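Local coordinates for maintenance of ploidy protein MOB1 (Saccharomyces cerevisiae, PDB 2HJN) that activates the DBF2 protein kinase by binding to it, which lets CDC15 phosphorylate that kinase in late anaphase as part of the mitotic exit network, at residues F24-S29 / K134-L139; S29-F34 / W142-F147. All blocks are in the same frame, centred on the assembly; numbering follows the deposited sequence.

Contacts 1 and 2 follow one another along a single pairing: the extended chain of residues 24-34 runs beside helix 132-147, and both advance in the same sequence direction, 24-29 meeting 134-139 and 29-34 meeting 142-147. Both chain segments precede both helix segments in the sequence. The contact centres lie 14 Å apart. Ser29 ends the chain segment of contact 1 and begins that of contact 2, where its hydroxyl is used. Helix 75-97 borders both contacts, so the N-terminal chain lies between two helices of the Mob fold. Contact 1 is at the zinc-site end, with Val136 close to a zinc ligand, whereas contact 2 is away from that site and adjoins the second subunit through His30.

Contact 1. Residues F24-S29 / K134-L139; sequences FNYTPS and KYVECL
The side chains of Tyr26 and Val136 are roughly perpendicular, the valine laying one methyl over the phenol ring. CG1 of Val136 stands 4.1 Å from the centroid of the Tyr26 ring and 24° off its normal, which meets the geometry of a CH-pi contact displaced toward the rim; its closest ring atom is Tyr26 CD1, 3.8 Å from Val136 CG1. Pro28 N lies over the opposite face, toward the rim, and Glu137 CA lies in the ring plane at its edge, 3.8 Å from Tyr26 CD1.

Glu137 likewise runs crosswise to the tyrosine, its carboxylate turned 43° from the ring plane. The glutamate chain bends at chi2, which places CD, and its OE1 accepts the backbone N-H of Thr27. The donor Thr27 N is 3.0 Å from Glu137 OE1, approaches nearly in line with the C-O bond, and makes an N-H...O angle of 168°. The other oxygen, OE2, forms a salt bridge with Arg141. Tyr26 OH hydrogen-bonds chiefly to Asn91 of helix 75-97 and also to Arg141.

Glu137 of helix 132-147 thus accepts from the main chain of the N-terminal loop, while its other oxygen pairs with Arg141 one turn on. Val136 lies about 5 Å, side chain to side chain, from the zinc ligand His183, placing this packing beside the Cys2His2 zinc site of the Mob fold.

Contact 2. Residues S29-F34 / W142-F147; sequences SHQKPF and WCQDQF
Gln144 reaches from the helix to Ser29 and Gln31, giving both hydrogen bonds of the contact through its NE2. The shorter and straighter one runs from Gln144 NE2 to Ser29 OG at 2.9 Å, with an angle of 158° at the hydrogen and the hydroxyl oxygen in the amide plane. The other, from Gln144 NE2 to Gln31 OE1, is longer at 3.3 Å and more bent, at 143°; the acceptor is tilted out of the plane of the Gln144 amide. The two glutamine side chains run antiparallel alongside one another, and their amides stand nearly perpendicular. Beyond CG the Gln144 chain is extended (chi2 -171°), carrying CD outward from the helix, and its OE1 accepts a hydrogen bond from Arg141.

The tight part is where Gln31, buried, packs on Phe147: Gln31 NE2 is 3.4 Å from Phe147 CB, and Gln31 CG is 3.7 Å from Phe147 CD1. Asp148 takes a hydrogen bond from that same NE2. An alanine at Gln144 would probably leave Ser29 OG and Gln31 OE1 without this shared donor and open a gap between chain and helix.

Toward Lys32 and Pro33 the chain draws away from the helix into solvent, both residues being exposed and making no contact across the pair. On the inner side Val84 of helix 75-97 touches both Gln31 and Phe147, while Cys143 packs on helix 165-187. His30 points away from helix 132-147 and hydrogen-bonds Glu194 of the second subunit, so the chain runs between the two helices and the dimer partner.

Contact 1. Residues F24-S29 / K134-L139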
ATOM      1  N   PHE A  24     -12.811 -14.104   1.932  1.00 32.23           N
ATOM      2  CA  PHE A  24     -12.344 -14.245   3.310  1.00 30.37           C
ATOM      3  C   PHE A  24     -10.900 -13.782   3.553  1.00 28.21           C
ATOM      4  O   PHE A  24     -10.316 -14.205   4.550  1.00 28.56           O
ATOM      5  CB  PHE A  24     -12.568 -15.699   3.803  1.00 31.14           C
ATOM      6  CG  PHE A  24     -13.979 -16.207   3.548  1.00 32.18           C
ATOM      7  CD1 PHE A  24     -15.058 -15.717   4.301  1.00 32.85           C
ATOM      8  CD2 PHE A  24     -14.224 -17.133   2.532  1.00 33.69           C
ATOM      9  CE1 PHE A  24     -16.382 -16.138   4.036  1.00 37.19           C
ATOM     10  CE2 PHE A  24     -15.530 -17.584   2.263  1.00 32.81           C
ATOM     11  CZ  PHE A  24     -16.606 -17.086   3.011  1.00 35.19           C
ATOM     12  N   ASN A  25     -10.368 -12.906   2.679  1.00 24.63           N
ATOM     13  CA  ASN A  25      -9.136 -12.139   2.913  1.00 22.26           C
ATOM     14  C   ASN A  25      -9.381 -10.910   3.804  1.00 20.12           C
ATOM     15  O   ASN A  25     -10.484 -10.405   3.884  1.00 19.85           O
ATOM     16  CB  ASN A  25      -8.514 -11.648   1.580  1.00 21.63           C
ATOM     17  CG  ASN A  25      -8.297 -12.754   0.585  1.00 25.42           C
ATOM     18  OD1 ASN A  25      -8.274 -13.949   0.929  1.00 27.29           O
ATOM     19  ND2 ASN A  25      -8.172 -12.367  -0.685  1.00 27.52           N
ATOM     20  N   TYR A  26      -8.323 -10.386   4.414  1.00 18.26           N
ATOM     21  CA  TYR A  26      -8.401  -9.166   5.216  1.00 15.07           C
ATOM     22  C   TYR A  26      -8.983  -7.998   4.372  1.00 14.98           C
ATOM     23  O   TYR A  26      -8.555  -7.797   3.231  1.00 12.82           O
ATOM     24  CB  TYR A  26      -7.001  -8.803   5.747  1.00 13.69           C
ATOM     25  CG  TYR A  26      -6.978  -7.461   6.474  1.00 14.34           C
ATOM     26  CD1 TYR A  26      -7.699  -7.280   7.659  1.00 13.63           C
ATOM     27  CD2 TYR A  26      -6.291  -6.357   5.951  1.00 11.58           C
ATOM     28  CE1 TYR A  26      -7.736  -6.024   8.324  1.00 13.28           C
ATOM     29  CE2 TYR A  26      -6.316  -5.090   6.640  1.00 13.02           C
ATOM     30  CZ  TYR A  26      -7.044  -4.948   7.801  1.00 14.01           C
ATOM     31  OH  TYR A  26      -7.083  -3.756   8.501  1.00 16.66           O
ATOM     32  N   THR A  27     -10.018  -7.333   4.927  1.00 15.09           N
ATOM     33  CA  THR A  27     -10.567  -6.058   4.397  1.00 15.92           C
ATOM     34  C   THR A  27      -9.955  -4.806   5.076  1.00 14.77           C
ATOM     35  O   THR A  27     -10.127  -4.577   6.268  1.00 14.97           O
ATOM     36  CB  THR A  27     -12.140  -6.014   4.485  1.00 17.34           C
ATOM     37  OG1 THR A  27     -12.682  -7.194   3.879  1.00 19.00           O
ATOM     38  CG2 THR A  27     -12.705  -4.783   3.724  1.00 16.98           C
ATOM     39  N   PRO A  28      -9.196  -3.980   4.311  1.00 15.11           N
ATOM     40  CA  PRO A  28      -8.643  -2.807   4.989  1.00 14.08           C
ATOM     41  C   PRO A  28      -9.704  -1.780   5.410  1.00 15.38           C
ATOM     42  O   PRO A  28     -10.779  -1.730   4.836  1.00 14.86           O
ATOM     43  CB  PRO A  28      -7.622  -2.247   3.954  1.00 15.12           C
ATOM     44  CG  PRO A  28      -7.342  -3.461   2.983  1.00 14.06           C
ATOM     45  CD  PRO A  28      -8.748  -4.076   2.909  1.00 14.88           C
ATOM     46  N   SER A  29      -9.431  -1.042   6.479  1.00 14.64           N
ATOM     47  CA  SER A  29     -10.195   0.106   6.928  1.00 15.64           C
ATOM     48  C   SER A  29      -9.220   1.097   7.590  1.00 15.82           C
ATOM     49  O   SER A  29      -8.574   0.784   8.579  1.00 17.07           O
ATOM     50  CB  SER A  29     -11.284  -0.255   7.962  1.00 16.28           C
ATOM     51  OG  SER A  29     -12.017   0.912   8.391  1.00 14.73           O
ATOM     52  N   LYS A 134      -8.488 -14.355   9.041  1.00 14.96           N
ATOM     53  CA  LYS A 134      -9.537 -14.235  10.039  1.00 14.85           C
ATOM     54  C   LYS A 134      -9.032 -13.568  11.303  1.00 13.45           C
ATOM     55  O   LYS A 134      -9.706 -12.698  11.827  1.00 12.96           O
ATOM     56  CB  LYS A 134     -10.162 -15.611  10.391  1.00 14.48           C
ATOM     57  CG  LYS A 134     -11.312 -15.531  11.426  1.00 20.69           C
ATOM     58  CD  LYS A 134     -12.566 -15.047  10.663  1.00 25.68           C
ATOM     59  CE  LYS A 134     -13.827 -15.191  11.444  1.00 28.33           C
ATOM     60  NZ  LYS A 134     -14.949 -15.010  10.480  1.00 32.15           N
ATOM     61  N   TYR A 135      -7.865 -14.007  11.783  1.00 13.58           N
ATOM     62  CA  TYR A 135      -7.158 -13.422  12.904  1.00 14.57           C
ATOM     63  C   TYR A 135      -6.949 -11.891  12.715  1.00 13.53           C
ATOM     64  O   TYR A 135      -7.335 -11.077  13.563  1.00 11.01           O
ATOM     65  CB  TYR A 135      -5.786 -14.104  13.082  1.00 15.72           C
ATOM     66  CG  TYR A 135      -5.072 -13.578  14.321  1.00 21.92           C
ATOM     67  CD1 TYR A 135      -4.471 -12.319  14.295  1.00 23.82           C
ATOM     68  CD2 TYR A 135      -5.068 -14.277  15.519  1.00 23.33           C
ATOM     69  CE1 TYR A 135      -3.850 -11.794  15.377  1.00 24.62           C
ATOM     70  CE2 TYR A 135      -4.426 -13.750  16.644  1.00 26.05           C
ATOM     71  CZ  TYR A 135      -3.832 -12.489  16.550  1.00 25.80           C
ATOM     72  OH  TYR A 135      -3.191 -11.880  17.609  1.00 25.33           O
ATOM     73  N   VAL A 136      -6.367 -11.537  11.572  1.00 13.70           N
ATOM     74  CA  VAL A 136      -5.996 -10.141  11.285  1.00 14.52           C
ATOM     75  C   VAL A 136      -7.240  -9.249  11.201  1.00 14.26           C
ATOM     76  O   VAL A 136      -7.325  -8.205  11.867  1.00 14.63           O
ATOM     77  CB  VAL A 136      -5.079 -10.044  10.026  1.00 13.98           C
ATOM     78  CG1 VAL A 136      -4.739  -8.534   9.677  1.00 11.55           C
ATOM     79  CG2 VAL A 136      -3.797 -10.798  10.291  1.00 14.03           C
ATOM     80  N   GLU A 137      -8.249  -9.741  10.490  1.00 14.29           N
ATOM     81  CA  GLU A 137      -9.533  -9.084  10.434  1.00 13.15           C
ATOM     82  C   GLU A 137     -10.122  -8.789  11.805  1.00 13.27           C
ATOM     83  O   GLU A 137     -10.483  -7.644  12.084  1.00 11.67           O
ATOM     84  CB  GLU A 137     -10.512  -9.902   9.550  1.00 15.04           C
ATOM     85  CG  GLU A 137     -11.917  -9.316   9.414  1.00 16.66           C
ATOM     86  CD  GLU A 137     -12.001  -8.107   8.497  1.00 20.32           C
ATOM     87  OE1 GLU A 137     -11.268  -8.093   7.510  1.00 23.01           O
ATOM     88  OE2 GLU A 137     -12.829  -7.181   8.731  1.00 19.67           O
ATOM     89  N   CYS A 138     -10.274  -9.825  12.645  1.00 13.99           N
ATOM     90  CA  CYS A 138     -10.828  -9.698  14.002  1.00 13.88           C
ATOM     91  C   CYS A 138     -10.015  -8.713  14.851  1.00 14.40           C
ATOM     92  O   CYS A 138     -10.586  -7.879  15.579  1.00 15.57           O
ATOM     93  CB  CYS A 138     -10.799 -11.081  14.684  1.00 13.97           C
ATOM     94  SG  CYS A 138     -12.070 -12.276  14.064  1.00 20.77           S
ATOM     95  N   LEU A 139      -8.684  -8.858  14.819  1.00 13.84           N
ATOM     96  CA  LEU A 139      -7.799  -8.018  15.604  1.00 13.89           C
ATOM     97  C   LEU A 139      -7.912  -6.570  15.200  1.00 13.10           C
ATOM     98  O   LEU A 139      -8.026  -5.715  16.080  1.00 13.12           O
ATOM     99  CB  LEU A 139      -6.317  -8.430  15.515  1.00 14.49           C
ATOM    100  CG  LEU A 139      -5.176  -7.650  16.184  1.00 16.21           C
ATOM    101  CD1 LEU A 139      -3.920  -8.531  16.287  1.00 19.57           C
ATOM    102  CD2 LEU A 139      -4.706  -6.474  15.405  1.00 20.93           C
TER

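Contact 2. Residues S29-F34 / W142-F147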
ATOM      1  N   SER A  29      -9.431  -1.042   6.479  1.00 14.64           N
ATOM      2  CA  SER A  29     -10.195   0.106   6.928  1.00 15.64           C
ATOM      3  C   SER A  29      -9.220   1.097   7.590  1.00 15.82           C
ATOM      4  O   SER A  29      -8.574   0.784   8.579  1.00 17.07           O
ATOM      5  CB  SER A  29     -11.284  -0.255   7.962  1.00 16.28           C
ATOM      6  OG  SER A  29     -12.017   0.912   8.391  1.00 14.73           O
ATOM      7  N   HIS A  30      -9.125   2.299   7.042  1.00 15.62           N
ATOM      8  CA  HIS A  30      -8.363   3.377   7.615  1.00 16.89           C
ATOM      9  C   HIS A  30      -9.108   3.971   8.838  1.00 17.66           C
ATOM     10  O   HIS A  30     -10.345   4.122   8.832  1.00 18.63           O
ATOM     11  CB  HIS A  30      -8.183   4.460   6.517  1.00 18.73           C
ATOM     12  CG  HIS A  30      -7.282   5.589   6.909  1.00 19.64           C
ATOM     13  ND1 HIS A  30      -7.757   6.852   7.169  1.00 20.94           N
ATOM     14  CD2 HIS A  30      -5.930   5.656   7.032  1.00 22.17           C
ATOM     15  CE1 HIS A  30      -6.740   7.644   7.475  1.00 20.85           C
ATOM     16  NE2 HIS A  30      -5.624   6.944   7.407  1.00 21.32           N
ATOM     17  N   GLN A  31      -8.338   4.368   9.840  1.00 15.81           N
ATOM     18  CA  GLN A  31      -8.829   5.002  11.061  1.00 15.89           C
ATOM     19  C   GLN A  31      -8.544   6.508  11.039  1.00 15.80           C
ATOM     20  O   GLN A  31      -7.431   6.943  10.784  1.00 14.79           O
ATOM     21  CB  GLN A  31      -8.176   4.394  12.315  1.00 15.12           C
ATOM     22  CG  GLN A  31      -8.705   4.945  13.664  1.00 16.11           C
ATOM     23  CD  GLN A  31     -10.104   4.560  13.984  1.00 15.54           C
ATOM     24  OE1 GLN A  31     -10.630   3.543  13.490  1.00 16.79           O
ATOM     25  NE2 GLN A  31     -10.759   5.379  14.807  1.00 14.10           N
ATOM     26  N   LYS A  32      -9.570   7.298  11.280  1.00 17.78           N
ATOM     27  CA  LYS A  32      -9.373   8.747  11.368  1.00 21.69           C
ATOM     28  C   LYS A  32      -8.359   9.123  12.483  1.00 22.69           C
ATOM     29  O   LYS A  32      -8.344   8.512  13.575  1.00 21.89           O
ATOM     30  CB  LYS A  32     -10.732   9.485  11.520  1.00 21.90           C
ATOM     31  CG  LYS A  32     -11.372   9.355  12.880  1.00 27.03           C
ATOM     32  CD  LYS A  32     -12.025  10.678  13.297  1.00 32.56           C
ATOM     33  CE  LYS A  32     -12.256  10.706  14.792  1.00 36.36           C
ATOM     34  NZ  LYS A  32     -12.943  11.988  15.186  1.00 39.10           N
ATOM     35  N   PRO A  33      -7.490  10.099  12.210  1.00 24.97           N
ATOM     36  CA  PRO A  33      -6.458  10.422  13.206  1.00 26.42           C
ATOM     37  C   PRO A  33      -7.054  10.835  14.562  1.00 27.38           C
ATOM     38  O   PRO A  33      -8.164  11.370  14.634  1.00 27.47           O
ATOM     39  CB  PRO A  33      -5.686  11.583  12.564  1.00 26.67           C
ATOM     40  CG  PRO A  33      -6.702  12.188  11.544  1.00 28.38           C
ATOM     41  CD  PRO A  33      -7.415  10.979  11.018  1.00 26.32           C
ATOM     42  N   PHE A  34      -6.329  10.560  15.635  1.00 28.86           N
ATOM     43  CA  PHE A  34      -6.872  10.781  16.971  1.00 30.82           C
ATOM     44  C   PHE A  34      -7.381  12.240  17.116  1.00 32.30           C
ATOM     45  O   PHE A  34      -8.495  12.475  17.600  1.00 32.35           O
ATOM     46  CB  PHE A  34      -5.840  10.361  18.046  1.00 30.90           C
ATOM     47  CG  PHE A  34      -6.272  10.657  19.467  1.00 31.12           C
ATOM     48  CD1 PHE A  34      -7.219   9.890  20.094  1.00 28.59           C
ATOM     49  CD2 PHE A  34      -5.721  11.730  20.165  1.00 32.71           C
ATOM     50  CE1 PHE A  34      -7.641  10.179  21.380  1.00 29.52           C
ATOM     51  CE2 PHE A  34      -6.120  12.013  21.474  1.00 33.12           C
ATOM     52  CZ  PHE A  34      -7.086  11.238  22.081  1.00 31.10           C
ATOM     53  N   TRP A 142     -11.186  -5.080  16.089  1.00 15.25           N
ATOM     54  CA  TRP A 142     -11.154  -4.858  17.565  1.00 16.25           C
ATOM     55  C   TRP A 142     -10.387  -3.550  17.931  1.00 15.83           C
ATOM     56  O   TRP A 142     -10.820  -2.769  18.820  1.00 14.29           O
ATOM     57  CB  TRP A 142     -10.587  -6.085  18.320  1.00 15.63           C
ATOM     58  CG  TRP A 142     -10.452  -5.842  19.812  1.00 16.57           C
ATOM     59  CD1 TRP A 142     -11.399  -6.025  20.781  1.00 17.72           C
ATOM     60  CD2 TRP A 142      -9.294  -5.350  20.460  1.00 18.62           C
ATOM     61  NE1 TRP A 142     -10.878  -5.700  22.026  1.00 18.81           N
ATOM     62  CE2 TRP A 142      -9.587  -5.263  21.851  1.00 17.73           C
ATOM     63  CE3 TRP A 142      -8.005  -5.019  20.013  1.00 13.03           C
ATOM     64  CZ2 TRP A 142      -8.658  -4.798  22.779  1.00 17.60           C
ATOM     65  CZ3 TRP A 142      -7.080  -4.516  20.956  1.00 15.38           C
ATOM     66  CH2 TRP A 142      -7.403  -4.449  22.320  1.00 17.37           C
ATOM     67  N   CYS A 143      -9.258  -3.302  17.253  1.00 15.33           N
ATOM     68  CA  CYS A 143      -8.521  -2.050  17.501  1.00 15.37           C
ATOM     69  C   CYS A 143      -9.374  -0.807  17.197  1.00 15.21           C
ATOM     70  O   CYS A 143      -9.364   0.150  17.978  1.00 14.85           O
ATOM     71  CB  CYS A 143      -7.195  -2.002  16.712  1.00 15.35           C
ATOM     72  SG  CYS A 143      -5.968  -3.175  17.281  1.00 16.49           S
ATOM     73  N   GLN A 144     -10.050  -0.810  16.045  1.00 15.46           N
ATOM     74  CA  GLN A 144     -10.951   0.281  15.662  1.00 16.06           C
ATOM     75  C   GLN A 144     -12.077   0.492  16.674  1.00 16.08           C
ATOM     76  O   GLN A 144     -12.422   1.630  16.975  1.00 14.55           O
ATOM     77  CB  GLN A 144     -11.539   0.084  14.242  1.00 16.05           C
ATOM     78  CG  GLN A 144     -10.483   0.130  13.144  1.00 13.22           C
ATOM     79  CD  GLN A 144     -11.087   0.164  11.783  1.00 17.81           C
ATOM     80  OE1 GLN A 144     -11.627  -0.851  11.318  1.00 13.47           O
ATOM     81  NE2 GLN A 144     -11.044   1.350  11.127  1.00 16.07           N
ATOM     82  N   ASP A 145     -12.661  -0.596  17.178  1.00 15.97           N
ATOM     83  CA  ASP A 145     -13.632  -0.493  18.250  1.00 17.21           C
ATOM     84  C   ASP A 145     -13.059   0.160  19.507  1.00 17.53           C
ATOM     85  O   ASP A 145     -13.775   0.905  20.174  1.00 16.79           O
ATOM     86  CB  ASP A 145     -14.307  -1.844  18.580  1.00 17.71           C
ATOM     87  CG  ASP A 145     -15.171  -2.384  17.428  1.00 20.69           C
ATOM     88  OD1 ASP A 145     -15.642  -1.601  16.555  1.00 23.15           O
ATOM     89  OD2 ASP A 145     -15.383  -3.613  17.405  1.00 26.04           O
ATOM     90  N   GLN A 146     -11.779  -0.068  19.844  1.00 17.06           N
ATOM     91  CA  GLN A 146     -11.206   0.667  20.996  1.00 17.72           C
ATOM     92  C   GLN A 146     -11.015   2.140  20.628  1.00 17.70           C
ATOM     93  O   GLN A 146     -11.378   3.013  21.419  1.00 17.89           O
ATOM     94  CB  GLN A 146      -9.873   0.061  21.481  1.00 18.22           C
ATOM     95  CG  GLN A 146      -9.872  -1.466  21.681  1.00 19.82           C
ATOM     96  CD  GLN A 146     -11.160  -2.048  22.366  1.00 27.69           C
ATOM     97  OE1 GLN A 146     -11.323  -1.911  23.588  1.00 24.58           O
ATOM     98  NE2 GLN A 146     -12.033  -2.757  21.576  1.00 25.86           N
ATOM     99  N   PHE A 147     -10.473   2.428  19.427  1.00 16.29           N
ATOM    100  CA  PHE A 147     -10.248   3.849  19.024  1.00 16.10           C
ATOM    101  C   PHE A 147     -11.577   4.620  19.032  1.00 16.77           C
ATOM    102  O   PHE A 147     -11.629   5.831  19.303  1.00 15.90           O
ATOM    103  CB  PHE A 147      -9.586   3.964  17.624  1.00 14.77           C
ATOM    104  CG  PHE A 147      -8.229   3.308  17.503  1.00 13.55           C
ATOM    105  CD1 PHE A 147      -7.898   2.572  16.351  1.00 13.16           C
ATOM    106  CD2 PHE A 147      -7.283   3.385  18.539  1.00 15.88           C
ATOM    107  CE1 PHE A 147      -6.650   1.946  16.222  1.00 12.67           C
ATOM    108  CE2 PHE A 147      -6.025   2.748  18.422  1.00 16.87           C
ATOM    109  CZ  PHE A 147      -5.711   2.021  17.223  1.00 13.41           C
TER